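Local structure of putative cytoplasmic protein (Salmonella typhimurium LT2, 2Q02) at residues F165-H173 with S191-V201; R100-T111 with Q135-S146. The protein is of unknown function but binds zinc in a xylose isomerase-like TIM barrel and may be an isomerase. One frame throughout, in Å; residues are numbered along the deposited sequence.

Contact 1 (F165-H173 with S191-V201); sequences FKVLLDTFH and SAIGLVHLSGV. With ZN (zinc ion), chain E.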
loop_
_atom_site.group_PDB
_atom_site.type_symbol
_atom_site.label_atom_id
_atom_site.label_comp_id
_atom_site.label_asym_id
_atom_site.label_seq_id
_atom_site.Cartn_x
_atom_site.Cartn_y
_atom_site.Cartn_z
ATOM N N PHE A 165 2.426 7.279 -13.453
ATOM C CA PHE A 165 2.384 6.395 -12.296
ATOM C C PHE A 165 3.585 6.576 -11.405
ATOM O O PHE A 165 4.632 7.076 -11.837
ATOM C CB PHE A 165 2.319 4.913 -12.703
ATOM C CG PHE A 165 0.969 4.450 -13.220
ATOM C CD1 PHE A 165 -0.088 5.340 -13.445
ATOM C CD2 PHE A 165 0.774 3.106 -13.508
ATOM C CE1 PHE A 165 -1.310 4.889 -13.937
ATOM C CE2 PHE A 165 -0.443 2.647 -13.985
ATOM C CZ PHE A 165 -1.495 3.534 -14.191
ATOM N N LYS A 166 3.405 6.189 -10.135
ATOM C CA LYS A 166 4.477 6.226 -9.149
ATOM C C LYS A 166 4.624 4.872 -8.449
ATOM O O LYS A 166 3.760 4.010 -8.526
ATOM C CB LYS A 166 4.213 7.317 -8.115
ATOM C CG LYS A 166 4.490 8.743 -8.593
ATOM C CD LYS A 166 3.979 9.756 -7.577
ATOM C CE LYS A 166 4.742 11.069 -7.612
ATOM N NZ LYS A 166 4.191 12.077 -8.556
ATOM N N VAL A 167 5.721 4.701 -7.739
ATOM C CA VAL A 167 5.981 3.462 -7.050
ATOM C C VAL A 167 5.456 3.533 -5.618
ATOM O O VAL A 167 5.563 4.575 -4.952
ATOM C CB VAL A 167 7.517 3.125 -7.065
ATOM C CG1 VAL A 167 7.905 2.168 -5.947
ATOM C CG2 VAL A 167 7.915 2.562 -8.419
ATOM N N LEU A 168 4.882 2.414 -5.171
ATOM C CA LEU A 168 4.451 2.233 -3.805
ATOM C C LEU A 168 5.536 1.413 -3.071
ATOM O O LEU A 168 5.743 0.217 -3.342
ATOM C CB LEU A 168 3.111 1.504 -3.795
ATOM C CG LEU A 168 2.331 1.589 -2.497
ATOM C CD1 LEU A 168 0.965 0.876 -2.681
ATOM C CD2 LEU A 168 3.137 1.030 -1.287
ATOM N N LEU A 169 6.243 2.081 -2.167
ATOM C CA LEU A 169 7.314 1.448 -1.441
ATOM C C LEU A 169 6.735 0.796 -0.171
ATOM O O LEU A 169 6.240 1.466 0.731
ATOM C CB LEU A 169 8.397 2.486 -1.111
ATOM C CG LEU A 169 9.807 1.996 -0.771
ATOM C CD1 LEU A 169 10.664 3.220 -0.517
ATOM C CD2 LEU A 169 9.855 1.051 0.433
ATOM N N ASP A 170 6.808 -0.514 -0.111
ATOM C CA ASP A 170 6.339 -1.255 1.038
ATOM C C ASP A 170 7.555 -1.823 1.815
ATOM O O ASP A 170 8.359 -2.580 1.257
ATOM C CB ASP A 170 5.435 -2.344 0.503
ATOM C CG ASP A 170 4.733 -3.080 1.569
ATOM O OD1 ASP A 170 5.423 -3.554 2.488
ATOM O OD2 ASP A 170 3.498 -3.193 1.469
ATOM N N THR A 171 7.715 -1.434 3.083
ATOM C CA THR A 171 8.938 -1.775 3.833
ATOM C C THR A 171 9.171 -3.289 3.955
ATOM O O THR A 171 10.313 -3.731 3.999
ATOM C CB THR A 171 8.945 -1.200 5.244
ATOM O OG1 THR A 171 7.778 -1.656 5.939
ATOM C CG2 THR A 171 8.998 0.331 5.210
ATOM N N PHE A 172 8.097 -4.067 4.010
ATOM C CA PHE A 172 8.196 -5.519 4.002
ATOM C C PHE A 172 8.769 -6.025 2.683
ATOM O O PHE A 172 9.650 -6.910 2.660
ATOM C CB PHE A 172 6.820 -6.140 4.229
ATOM C CG PHE A 172 6.767 -7.630 4.009
ATOM C CD1 PHE A 172 6.468 -8.153 2.759
ATOM C CD2 PHE A 172 6.962 -8.513 5.073
ATOM C CE1 PHE A 172 6.386 -9.552 2.572
ATOM C CE2 PHE A 172 6.871 -9.899 4.896
ATOM C CZ PHE A 172 6.577 -10.419 3.651
ATOM N N HIS A 173 8.245 -5.484 1.588
ATOM C CA HIS A 173 8.677 -5.932 0.266
ATOM C C HIS A 173 10.106 -5.489 -0.038
ATOM O O HIS A 173 10.854 -6.237 -0.666
ATOM C CB HIS A 173 7.663 -5.566 -0.824
ATOM C CG HIS A 173 6.372 -6.308 -0.677
ATOM N ND1 HIS A 173 6.292 -7.684 -0.778
ATOM C CD2 HIS A 173 5.121 -5.878 -0.387
ATOM C CE1 HIS A 173 5.039 -8.065 -0.580
ATOM N NE2 HIS A 173 4.308 -6.989 -0.349
ATOM N N SER A 191 11.092 11.389 -5.258
ATOM C CA SER A 191 9.968 12.144 -5.767
ATOM C C SER A 191 8.966 11.264 -6.523
ATOM O O SER A 191 7.806 11.646 -6.661
ATOM C CB SER A 191 10.476 13.275 -6.681
ATOM O OG SER A 191 10.754 12.783 -7.989
ATOM N N ALA A 192 9.417 10.108 -7.016
ATOM C CA ALA A 192 8.574 9.173 -7.789
ATOM C C ALA A 192 8.088 7.993 -6.955
ATOM O O ALA A 192 7.669 6.949 -7.512
ATOM C CB ALA A 192 9.341 8.646 -8.991
ATOM N N ILE A 193 8.178 8.152 -5.638
ATOM C CA ILE A 193 7.595 7.224 -4.678
ATOM C C ILE A 193 6.287 7.882 -4.248
ATOM O O ILE A 193 6.306 8.956 -3.623
ATOM C CB ILE A 193 8.524 7.026 -3.443
ATOM C CG1 ILE A 193 9.746 6.194 -3.815
ATOM C CG2 ILE A 193 7.787 6.338 -2.283
ATOM C CD1 ILE A 193 10.827 6.236 -2.753
ATOM N N GLY A 194 5.160 7.254 -4.560
ATOM C CA GLY A 194 3.855 7.885 -4.321
ATOM C C GLY A 194 3.225 7.588 -2.972
ATOM O O GLY A 194 2.330 8.310 -2.520
ATOM N N LEU A 195 3.665 6.497 -2.351
ATOM C CA LEU A 195 3.154 6.099 -1.051
ATOM C C LEU A 195 4.106 5.116 -0.412
ATOM O O LEU A 195 4.872 4.453 -1.110
ATOM C CB LEU A 195 1.801 5.459 -1.231
ATOM C CG LEU A 195 1.054 4.937 -0.023
ATOM C CD1 LEU A 195 0.700 6.064 0.863
ATOM C CD2 LEU A 195 -0.213 4.204 -0.489
ATOM N N VAL A 196 4.070 5.042 0.916
ATOM C CA VAL A 196 4.859 4.049 1.651
ATOM C C VAL A 196 3.943 3.236 2.558
ATOM O O VAL A 196 3.070 3.803 3.225
ATOM C CB VAL A 196 6.004 4.693 2.480
ATOM C CG1 VAL A 196 6.747 3.651 3.266
ATOM C CG2 VAL A 196 6.970 5.460 1.555
ATOM N N HIS A 197 4.132 1.911 2.529
ATOM C CA HIS A 197 3.393 0.967 3.349
ATOM C C HIS A 197 4.329 0.441 4.446
ATOM O O HIS A 197 5.412 -0.099 4.150
ATOM C CB HIS A 197 2.877 -0.222 2.527
ATOM C CG HIS A 197 1.580 0.022 1.818
ATOM N ND1 HIS A 197 1.006 -0.917 0.997
ATOM C CD2 HIS A 197 0.757 1.097 1.789
ATOM C CE1 HIS A 197 -0.122 -0.441 0.499
ATOM N NE2 HIS A 197 -0.295 0.782 0.962
ATOM N N LEU A 198 3.901 0.605 5.702
ATOM C CA LEU A 198 4.671 0.231 6.866
ATOM C C LEU A 198 3.948 -0.920 7.565
ATOM O O LEU A 198 2.702 -1.009 7.576
ATOM C CB LEU A 198 4.824 1.405 7.844
ATOM C CG LEU A 198 5.435 2.742 7.392
ATOM C CD1 LEU A 198 5.334 3.803 8.519
ATOM C CD2 LEU A 198 6.868 2.557 6.954
ATOM N N SER A 199 4.768 -1.819 8.103
ATOM C CA SER A 199 4.326 -2.906 8.953
ATOM C C SER A 199 5.594 -3.497 9.520
ATOM O O SER A 199 6.677 -3.327 8.941
ATOM C CB SER A 199 3.514 -3.962 8.194
ATOM O OG SER A 199 4.331 -4.926 7.585
ATOM N N GLY A 200 5.460 -4.150 10.665
ATOM C CA GLY A 200 6.590 -4.768 11.324
ATOM C C GLY A 200 6.446 -6.270 11.297
ATOM O O GLY A 200 5.341 -6.783 11.148
ATOM N N VAL A 201 7.576 -6.955 11.424
ATOM C CA VAL A 201 7.628 -8.412 11.603
ATOM C C VAL A 201 8.579 -8.690 12.760
ATOM O O VAL A 201 9.693 -8.188 12.747
ATOM C CB VAL A 201 8.180 -9.080 10.344
ATOM C CG1 VAL A 201 8.702 -10.490 10.617
ATOM C CG2 VAL A 201 7.117 -9.076 9.259
HETATM ZN ZN ZN E . 1.775 -2.882 0.609
#
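Strands 166-170 and 193-198, neighbours in the TIM barrel, run parallel, their axes 4.4 Å apart at closest and 24° from one another. Their ladder climbs from the bond of Val-167 N to Ala-192 O up to Thr-171 N, which binds His-197 O at 2.9 Å. A beta bulge shifts the register between Val-167 and Leu-168; beside it Gly-194 gives its N-H to Val-167 O at 2.7 Å, with Lys-166 CB packed against its backbone. The side chains of Val-167, Leu-169, Ile-193 and Val-196 lie on one face, meeting helices 151-161 and 226-235; Leu-169 CD1 touches Ile-193 CD1 at 3.8 Å. Leu-168, Leu-195, Asp-170 and His-197 share the other face. Leu-168 CD2 sits over the centre of the imidazole, a CH-pi contact 3.7 Å from the centroid. At the strands' C-terminal ends, Asp-170 OD2 and His-197 ND1 bind zinc, the nitrogen at 2.1 Å; the carboxylate lies at the ring's edge, its plane turned 81° from the ring. Asp-170 OD1, turned back, takes a weak capping bond from Phe-172 N at the start of helix 171-176. OD2 also bonds to Arg-215, and His-197 NE2 to Glu-37. With both ring nitrogens engaged and a leucine methyl over one face, the imidazole's rotation is fixed; the arginine probably tempers the negative charge gathered at the metal.

Contact 2 (R100-T111 with Q135-S146); sequences RALVLCPLNDGT and QGLVEPLGFRVS. With ZN (zinc ion), chain E.
Leu-104 N donates to Leu-137 O at 2.7 Å, the shortest link in the ladder that joins strands 101-104 and 135-138, the two parallel strands of one beta-alpha-beta unit of the TIM barrel, with helix 115-130 as the crossover. The ladder begins at Gln-135 N, bonded to Arg-100 O, and ends with Glu-139 N giving an almost straight bond (177°) to Leu-104 O. Ala-101, Val-103 and Leu-137 share one face, where Ala-101 CB meets Leu-137 CD1 at 4.0 Å; Leu-104 and Val-138 lie on the other. Just past its strand, the Glu-139 chain is extended from CA through CD (chi1 177°, chi2 163°), and this puts OE2 2.1 Å from the zinc ion, while Val-103 CG1 packs beside OE1. Asp-170, His-197 and Glu-245 complete the protein's share of the metal site.

Beyond the strands the two segments stay together as loops. The ring of Pro-106 crosses Leu-141, Pro-106 CD lying 3.6 Å from Leu-141 CG, and Asn-108 CB rests on Leu-141 CD1. The amide of Asn-108 then reaches the type I turn 143-146, its plane turned from the phenyl ring, with ND2 3.4 Å from Phe-143 CD2. Inside that loop Ser-146 OG gives its proton to Leu-141 O and is also hydrogen-bonded to Leu-148 N. On the facing loop Asp-109 OD1 accepts from Thr-111 N, an Asx turn around Gly-110, whose positive phi suits a glycine. Gly-110 N bonds in the carbonyl plane to a lone pair of Val-145 O at 2.9 Å, and water 1 lies 2.8 Å from the same oxygen.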
loop_
_atom_site.group_PDB
_atom_site.type_symbol
_atom_site.label_atom_id
_atom_site.label_comp_id
_atom_site.label_asym_id
_atom_site.label_seq_id
_atom_site.Cartn_x
_atom_site.Cartn_y
_atom_site.Cartn_z
ATOM N N ARG A 100 -8.205 8.478 -4.541
ATOM C CA ARG A 100 -7.229 9.190 -5.348
ATOM C C ARG A 100 -6.462 8.240 -6.277
ATOM O O ARG A 100 -6.165 8.570 -7.422
ATOM C CB ARG A 100 -6.226 9.853 -4.389
ATOM C CG ARG A 100 -5.174 10.725 -5.056
ATOM C CD ARG A 100 -4.540 11.692 -4.015
ATOM N NE ARG A 100 -3.238 11.229 -3.507
ATOM C CZ ARG A 100 -2.675 11.644 -2.374
ATOM N NH1 ARG A 100 -3.277 12.518 -1.570
ATOM N NH2 ARG A 100 -1.494 11.171 -2.035
ATOM N N ALA A 101 -6.132 7.066 -5.757
ATOM C CA ALA A 101 -5.239 6.161 -6.444
ATOM C C ALA A 101 -5.751 4.716 -6.362
ATOM O O ALA A 101 -6.541 4.353 -5.455
ATOM C CB ALA A 101 -3.828 6.261 -5.829
ATOM N N LEU A 102 -5.302 3.905 -7.322
ATOM C CA LEU A 102 -5.504 2.464 -7.265
ATOM C C LEU A 102 -4.132 1.795 -7.358
ATOM O O LEU A 102 -3.259 2.181 -8.168
ATOM C CB LEU A 102 -6.451 1.980 -8.366
ATOM C CG LEU A 102 -6.649 0.488 -8.654
ATOM C CD1 LEU A 102 -7.358 -0.196 -7.513
ATOM C CD2 LEU A 102 -7.435 0.312 -9.917
ATOM N N VAL A 103 -3.952 0.787 -6.506
ATOM C CA VAL A 103 -2.682 0.075 -6.405
ATOM C C VAL A 103 -2.602 -1.081 -7.390
ATOM O O VAL A 103 -3.564 -1.837 -7.563
ATOM C CB VAL A 103 -2.484 -0.486 -4.977
ATOM C CG1 VAL A 103 -1.209 -1.324 -4.897
ATOM C CG2 VAL A 103 -2.443 0.631 -3.963
ATOM N N LEU A 104 -1.428 -1.238 -7.995
ATOM C CA LEU A 104 -1.162 -2.292 -8.994
ATOM C C LEU A 104 -0.058 -3.247 -8.498
ATOM O O LEU A 104 1.039 -2.810 -8.106
ATOM C CB LEU A 104 -0.719 -1.657 -10.310
ATOM C CG LEU A 104 -1.730 -0.713 -10.965
ATOM C CD1 LEU A 104 -1.061 0.195 -11.969
ATOM C CD2 LEU A 104 -2.847 -1.482 -11.658
ATOM N N CYS A 105 -0.355 -4.542 -8.505
ATOM C CA CYS A 105 0.583 -5.542 -8.028
ATOM C C CYS A 105 0.982 -6.490 -9.136
ATOM O O CYS A 105 0.109 -6.974 -9.874
ATOM C CB CYS A 105 -0.045 -6.377 -6.905
ATOM S SG CYS A 105 -0.214 -5.477 -5.348
ATOM N N PRO A 106 2.288 -6.829 -9.208
ATOM C CA PRO A 106 2.815 -7.654 -10.299
ATOM C C PRO A 106 2.511 -9.118 -10.100
ATOM O O PRO A 106 2.272 -9.543 -8.980
ATOM C CB PRO A 106 4.334 -7.459 -10.192
ATOM C CG PRO A 106 4.566 -7.289 -8.693
ATOM C CD PRO A 106 3.337 -6.498 -8.218
ATOM N N LEU A 107 2.550 -9.877 -11.185
ATOM C CA LEU A 107 2.423 -11.332 -11.121
ATOM C C LEU A 107 3.440 -11.899 -10.125
ATOM O O LEU A 107 4.583 -11.447 -10.052
ATOM C CB LEU A 107 2.604 -11.982 -12.505
ATOM C CG LEU A 107 2.412 -13.505 -12.570
ATOM C CD1 LEU A 107 0.929 -13.895 -12.451
ATOM C CD2 LEU A 107 3.004 -14.101 -13.833
ATOM N N ASN A 108 3.006 -12.889 -9.352
ATOM C CA ASN A 108 3.820 -13.403 -8.247
ATOM C C ASN A 108 3.599 -14.906 -8.137
ATOM O O ASN A 108 3.169 -15.415 -7.117
ATOM C CB ASN A 108 3.518 -12.627 -6.943
ATOM C CG ASN A 108 4.380 -13.061 -5.750
ATOM O OD1 ASN A 108 5.598 -13.058 -5.804
ATOM N ND2 ASN A 108 3.721 -13.403 -4.650
ATOM N N ASP A 109 3.864 -15.612 -9.229
ATOM C CA ASP A 109 3.679 -17.073 -9.277
ATOM C C ASP A 109 4.946 -17.827 -9.749
ATOM O O ASP A 109 4.885 -19.010 -10.119
ATOM C CB ASP A 109 2.469 -17.468 -10.157
ATOM C CG ASP A 109 2.721 -17.274 -11.661
ATOM O OD1 ASP A 109 3.848 -16.895 -12.050
ATOM O OD2 ASP A 109 1.772 -17.497 -12.449
ATOM N N GLY A 110 6.087 -17.137 -9.745
ATOM C CA GLY A 110 7.358 -17.767 -10.115
ATOM C C GLY A 110 7.652 -17.763 -11.603
ATOM O O GLY A 110 8.652 -18.318 -12.048
ATOM N N THR A 111 6.778 -17.121 -12.365
ATOM C CA THR A 111 6.896 -17.042 -13.803
ATOM C C THR A 111 7.460 -15.686 -14.202
ATOM O O THR A 111 7.142 -14.664 -13.602
ATOM C CB THR A 111 5.553 -17.298 -14.464
ATOM O OG1 THR A 111 5.326 -18.710 -14.464
ATOM C CG2 THR A 111 5.532 -16.828 -15.875
ATOM N N GLN A 135 -5.025 7.953 -10.154
ATOM C CA GLN A 135 -3.572 7.762 -10.154
ATOM C C GLN A 135 -3.239 6.307 -9.961
ATOM O O GLN A 135 -3.968 5.561 -9.311
ATOM C CB GLN A 135 -2.895 8.576 -9.048
ATOM C CG GLN A 135 -2.953 10.107 -9.249
ATOM C CD GLN A 135 -2.610 10.904 -7.990
ATOM O OE1 GLN A 135 -2.087 10.368 -6.996
ATOM N NE2 GLN A 135 -2.921 12.191 -8.018
ATOM N N GLY A 136 -2.126 5.896 -10.534
ATOM C CA GLY A 136 -1.662 4.521 -10.392
ATOM C C GLY A 136 -0.444 4.415 -9.496
ATOM O O GLY A 136 0.497 5.213 -9.588
ATOM N N LEU A 137 -0.476 3.419 -8.620
ATOM C CA LEU A 137 0.651 3.119 -7.761
ATOM C C LEU A 137 1.119 1.669 -8.019
ATOM O O LEU A 137 0.380 0.700 -7.750
ATOM C CB LEU A 137 0.258 3.316 -6.286
ATOM C CG LEU A 137 0.096 4.741 -5.786
ATOM C CD1 LEU A 137 -0.416 4.729 -4.369
ATOM C CD2 LEU A 137 1.429 5.494 -5.897
ATOM N N VAL A 138 2.330 1.536 -8.569
ATOM C CA VAL A 138 2.927 0.227 -8.822
ATOM C C VAL A 138 3.675 -0.224 -7.587
ATOM O O VAL A 138 4.625 0.440 -7.154
ATOM C CB VAL A 138 3.904 0.290 -9.994
ATOM C CG1 VAL A 138 4.649 -1.011 -10.135
ATOM C CG2 VAL A 138 3.153 0.661 -11.301
ATOM N N GLU A 139 3.243 -1.337 -7.006
ATOM C CA GLU A 139 3.880 -1.870 -5.793
ATOM C C GLU A 139 4.669 -3.126 -6.107
ATOM O O GLU A 139 4.078 -4.193 -6.279
ATOM C CB GLU A 139 2.840 -2.244 -4.749
ATOM C CG GLU A 139 3.429 -2.882 -3.488
ATOM C CD GLU A 139 2.466 -2.872 -2.325
ATOM O OE1 GLU A 139 1.247 -2.806 -2.573
ATOM O OE2 GLU A 139 2.928 -2.937 -1.165
ATOM N N PRO A 140 5.999 -3.016 -6.192
ATOM C CA PRO A 140 6.814 -4.213 -6.256
ATOM C C PRO A 140 6.631 -5.125 -5.025
ATOM O O PRO A 140 6.482 -4.642 -3.886
ATOM C CB PRO A 140 8.255 -3.679 -6.296
ATOM C CG PRO A 140 8.179 -2.256 -6.637
ATOM C CD PRO A 140 6.797 -1.779 -6.275
ATOM N N LEU A 141 6.624 -6.437 -5.287
ATOM C CA LEU A 141 6.547 -7.459 -4.257
ATOM C C LEU A 141 7.895 -8.122 -4.149
ATOM O O LEU A 141 8.463 -8.552 -5.148
ATOM C CB LEU A 141 5.515 -8.523 -4.607
ATOM C CG LEU A 141 4.137 -8.021 -5.001
ATOM C CD1 LEU A 141 3.311 -9.162 -5.500
ATOM C CD2 LEU A 141 3.450 -7.327 -3.854
ATOM N N GLY A 142 8.404 -8.216 -2.929
ATOM C CA GLY A 142 9.765 -8.717 -2.693
ATOM C C GLY A 142 9.956 -10.227 -2.758
ATOM O O GLY A 142 11.088 -10.701 -2.781
ATOM N N PHE A 143 8.870 -10.992 -2.778
ATOM C CA PHE A 143 8.974 -12.440 -2.845
ATOM C C PHE A 143 9.892 -12.880 -3.977
ATOM O O PHE A 143 9.913 -12.281 -5.053
ATOM C CB PHE A 143 7.620 -13.103 -3.039
ATOM C CG PHE A 143 6.642 -12.738 -1.992
ATOM C CD1 PHE A 143 6.767 -13.255 -0.708
ATOM C CD2 PHE A 143 5.625 -11.826 -2.265
ATOM C CE1 PHE A 143 5.903 -12.890 0.268
ATOM C CE2 PHE A 143 4.744 -11.459 -1.286
ATOM C CZ PHE A 143 4.881 -11.997 -0.011
ATOM N N ARG A 144 10.648 -13.949 -3.739
ATOM C CA ARG A 144 11.485 -14.533 -4.796
ATOM C C ARG A 144 10.726 -14.934 -6.054
ATOM O O ARG A 144 11.305 -14.932 -7.148
ATOM C CB ARG A 144 12.249 -15.760 -4.336
ATOM C CG ARG A 144 13.571 -15.434 -3.729
ATOM C CD ARG A 144 14.097 -16.569 -2.874
ATOM N NE ARG A 144 15.508 -16.328 -2.589
ATOM C CZ ARG A 144 16.532 -17.109 -2.958
ATOM N NH1 ARG A 144 16.345 -18.266 -3.613
ATOM N NH2 ARG A 144 17.770 -16.737 -2.634
ATOM N N VAL A 145 9.452 -15.295 -5.896
ATOM C CA VAL A 145 8.608 -15.671 -7.044
ATOM C C VAL A 145 7.949 -14.474 -7.758
ATOM O O VAL A 145 7.228 -14.651 -8.732
ATOM C CB VAL A 145 7.604 -16.746 -6.643
ATOM C CG1 VAL A 145 8.362 -18.017 -6.281
ATOM C CG2 VAL A 145 6.723 -16.267 -5.462
ATOM N N SER A 146 8.227 -13.266 -7.277
ATOM C CA SER A 146 7.660 -12.038 -7.835
ATOM C C SER A 146 8.318 -11.675 -9.151
ATOM O O SER A 146 9.534 -11.768 -9.297
ATOM C CB SER A 146 7.820 -10.875 -6.864
ATOM O OG SER A 146 7.577 -9.642 -7.502
HETATM ZN ZN ZN E . 1.775 -2.882 0.609
HETATM O O HOH W 1 6.033 -14.145 -11.269
#

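Overall arrangement
Contacts 1 and 2 occupy four of the eight barrel strands, and they meet where strand 135-138 runs beside strand 166-170, with their centres 11 Å apart. Leu-168 N lies 2.8 Å from Val-138 O, a probable hydrogen bond that carries the sheet from one contact to the other. Zinc joins them at the C-terminal ends of the strands: contact 2 supplies Glu-139 and contact 1 supplies Asp-170 and His-197. Glu-139 OE2 and Asp-170 OD2 come within 2.7 Å of each other, a closeness of like charges that the shared cation probably offsets. Farther along, His-173 of contact 1 hydrogen-bonds through ND1 to Gly-142 N of contact 2 at 3.1 Å, linking helix 171-176 to the loop beyond Glu-139.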